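Local coordinates for uncharacterized peroxidase-related protein (PDB 2PFX) that is uncharacterized but, as a peroxidase-related member of the carboxymuconolactone decarboxylase (AhpD-like) family, probably acts as an oxidoreductase, at residues A[104-109]-A[117-122]. Residues are numbered along the deposited sequence; the frame is centred on the assembly and turned at random. Where two conformers were deposited one is given.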
loop_
_atom_site.group_PDB
_atom_site.type_symbol
_atom_site.label_atom_id
_atom_site.label_comp_id
_atom_site.label_asym_id
_atom_site.label_seq_id
_atom_site.Cartn_x
_atom_site.Cartn_y
_atom_site.Cartn_z
ATOM N N PRO A 104 22.399 23.729 3.866
ATOM C CA PRO A 104 22.349 22.362 4.392
ATOM C C PRO A 104 20.946 21.950 4.799
ATOM O O PRO A 104 20.626 20.770 4.573
ATOM C CB PRO A 104 23.291 22.438 5.592
ATOM C CG PRO A 104 24.312 23.447 5.159
ATOM C CD PRO A 104 23.450 24.528 4.533
ATOM N N GLN A 105 20.162 22.883 5.357
ATOM C CA GLN A 105 18.818 22.539 5.807
ATOM C C GLN A 105 17.909 22.124 4.661
ATOM O O GLN A 105 17.036 21.270 4.825
ATOM C CB GLN A 105 18.164 23.706 6.569
ATOM C CG GLN A 105 16.967 23.240 7.379
ATOM C CD GLN A 105 15.924 24.307 7.609
ATOM O OE1 GLN A 105 15.902 25.343 6.950
ATOM N NE2 GLN A 105 15.039 24.050 8.565
ATOM N N LEU A 106 18.099 22.726 3.495
ATOM C CA LEU A 106 17.285 22.318 2.352
ATOM C C LEU A 106 17.596 20.870 1.974
ATOM O O LEU A 106 16.678 20.093 1.704
ATOM C CB LEU A 106 17.529 23.205 1.135
ATOM C CG LEU A 106 16.768 22.841 -0.142
ATOM C CD1 LEU A 106 15.283 23.046 0.092
ATOM C CD2 LEU A 106 17.287 23.638 -1.329
ATOM N N GLY A 107 18.885 20.518 1.969
ATOM C CA GLY A 107 19.202 19.111 1.681
ATOM C C GLY A 107 18.548 18.149 2.641
ATOM O O GLY A 107 18.083 17.090 2.214
ATOM N N GLU A 108 18.500 18.547 3.919
ATOM C CA GLU A 108 17.950 17.618 4.907
ATOM C C GLU A 108 16.464 17.463 4.732
ATOM O O GLU A 108 15.885 16.381 4.831
ATOM C CB GLU A 108 18.312 18.107 6.313
ATOM C CG GLU A 108 19.812 18.134 6.540
ATOM C CD GLU A 108 20.367 16.725 6.567
ATOM O OE1 GLU A 108 20.069 16.053 7.584
ATOM O OE2 GLU A 108 21.069 16.288 5.631
HETATM N N MSE A 109 15.830 18.596 4.474
HETATM C CA MSE A 109 14.397 18.608 4.235
HETATM C C MSE A 109 14.027 17.710 3.073
HETATM O O MSE A 109 13.063 16.967 3.164
HETATM C CB MSE A 109 13.890 20.038 3.981
HETATM C CG MSE A 109 13.857 20.908 5.220
HETATM SE SE MSE A 109 13.568 22.758 4.691
HETATM C CE MSE A 109 12.743 23.225 6.361
ATOM N N ALA A 117 9.465 21.765 3.077
ATOM C CA ALA A 117 10.352 22.832 2.629
ATOM C C ALA A 117 9.545 24.045 2.155
ATOM O O ALA A 117 8.566 23.872 1.428
ATOM C CB ALA A 117 11.267 22.329 1.530
ATOM N N PRO A 118 9.959 25.243 2.531
ATOM C CA PRO A 118 9.227 26.455 2.087
ATOM C C PRO A 118 9.669 26.876 0.702
ATOM O O PRO A 118 10.395 27.844 0.472
ATOM C CB PRO A 118 9.652 27.481 3.142
ATOM C CG PRO A 118 11.064 27.094 3.455
ATOM C CD PRO A 118 11.106 25.601 3.368
ATOM N N LEU A 119 9.199 26.108 -0.272
ATOM C CA LEU A 119 9.565 26.318 -1.656
ATOM C C LEU A 119 8.539 27.214 -2.352
ATOM O O LEU A 119 7.375 27.249 -1.956
ATOM C CB LEU A 119 9.539 24.991 -2.434
ATOM C CG LEU A 119 10.531 23.948 -1.917
ATOM C CD1 LEU A 119 10.371 22.631 -2.652
ATOM C CD2 LEU A 119 11.949 24.475 -2.050
ATOM N N ASP A 120 9.007 27.863 -3.413
ATOM C CA ASP A 120 8.009 28.505 -4.265
ATOM C C ASP A 120 7.192 27.428 -4.972
ATOM O O ASP A 120 7.579 26.258 -5.045
ATOM C CB ASP A 120 8.680 29.490 -5.215
ATOM C CG ASP A 120 9.581 28.903 -6.264
ATOM O OD1 ASP A 120 9.469 27.703 -6.575
ATOM O OD2 ASP A 120 10.426 29.673 -6.776
ATOM N N ALA A 121 6.020 27.827 -5.489
ATOM C CA ALA A 121 5.102 26.865 -6.067
ATOM C C ALA A 121 5.692 26.112 -7.256
ATOM O O ALA A 121 5.459 24.909 -7.434
ATOM C CB ALA A 121 3.793 27.516 -6.500
ATOM N N ARG A 122 6.454 26.839 -8.060
ATOM C CA ARG A 122 7.108 26.220 -9.210
ATOM C C ARG A 122 7.930 25.000 -8.775
ATOM O O ARG A 122 7.776 23.923 -9.356
ATOM C CB ARG A 122 8.000 27.226 -9.922
ATOM C CG ARG A 122 8.956 26.667 -10.969
ATOM C CD ARG A 122 10.178 27.561 -11.137
ATOM N NE ARG A 122 11.305 26.942 -11.830
ATOM C CZ ARG A 122 11.396 26.803 -13.153
ATOM N NH1 ARG A 122 10.412 27.241 -13.932
ATOM N NH2 ARG A 122 12.463 26.224 -13.709
#
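With CG set anti to its carbonyl carbon (chi1 -73°) and the chain extended beyond it, the selenomethionine M109 reaches from helix 104-112 to the loop that leads into the next helix. Its selenium settles against A117: M109 SE lies 3.8 Å from A117 CA and 3.9 Å from the methyl A117 CB. M109 SE also meets the ring of P118, at 4.0 Å from P118 CD. The side chains of M109 and P118 cross at about a right angle, and M109 CE lies 4.2 Å from P118 CD. One turn back, L106 has CG anti to the backbone N (chi1 178°), and the turn at chi2 (66°) swings its CD1 branch toward L119 CD2 (4.2 Å) and A117 CB (4.3 Å). The methyl of A117 is thus touched by both helix residues. No hydrogen bond spans the two segments; the case illustrates how a helix and a nearby loop can be joined by apolar contacts alone. The loop has its own bend, an inverse gamma turn centred on P118 and closed by a weak hydrogen bond from L119 N to A117 O (2.9 Å). After it, D120 N-caps helix 121-136 through OD1 and the backbone N of Q123. L106 and L119 both pack on M75 of helix 70-84 and L106 also reaches helix 87-101, while M109 touches F87 of the second subunit.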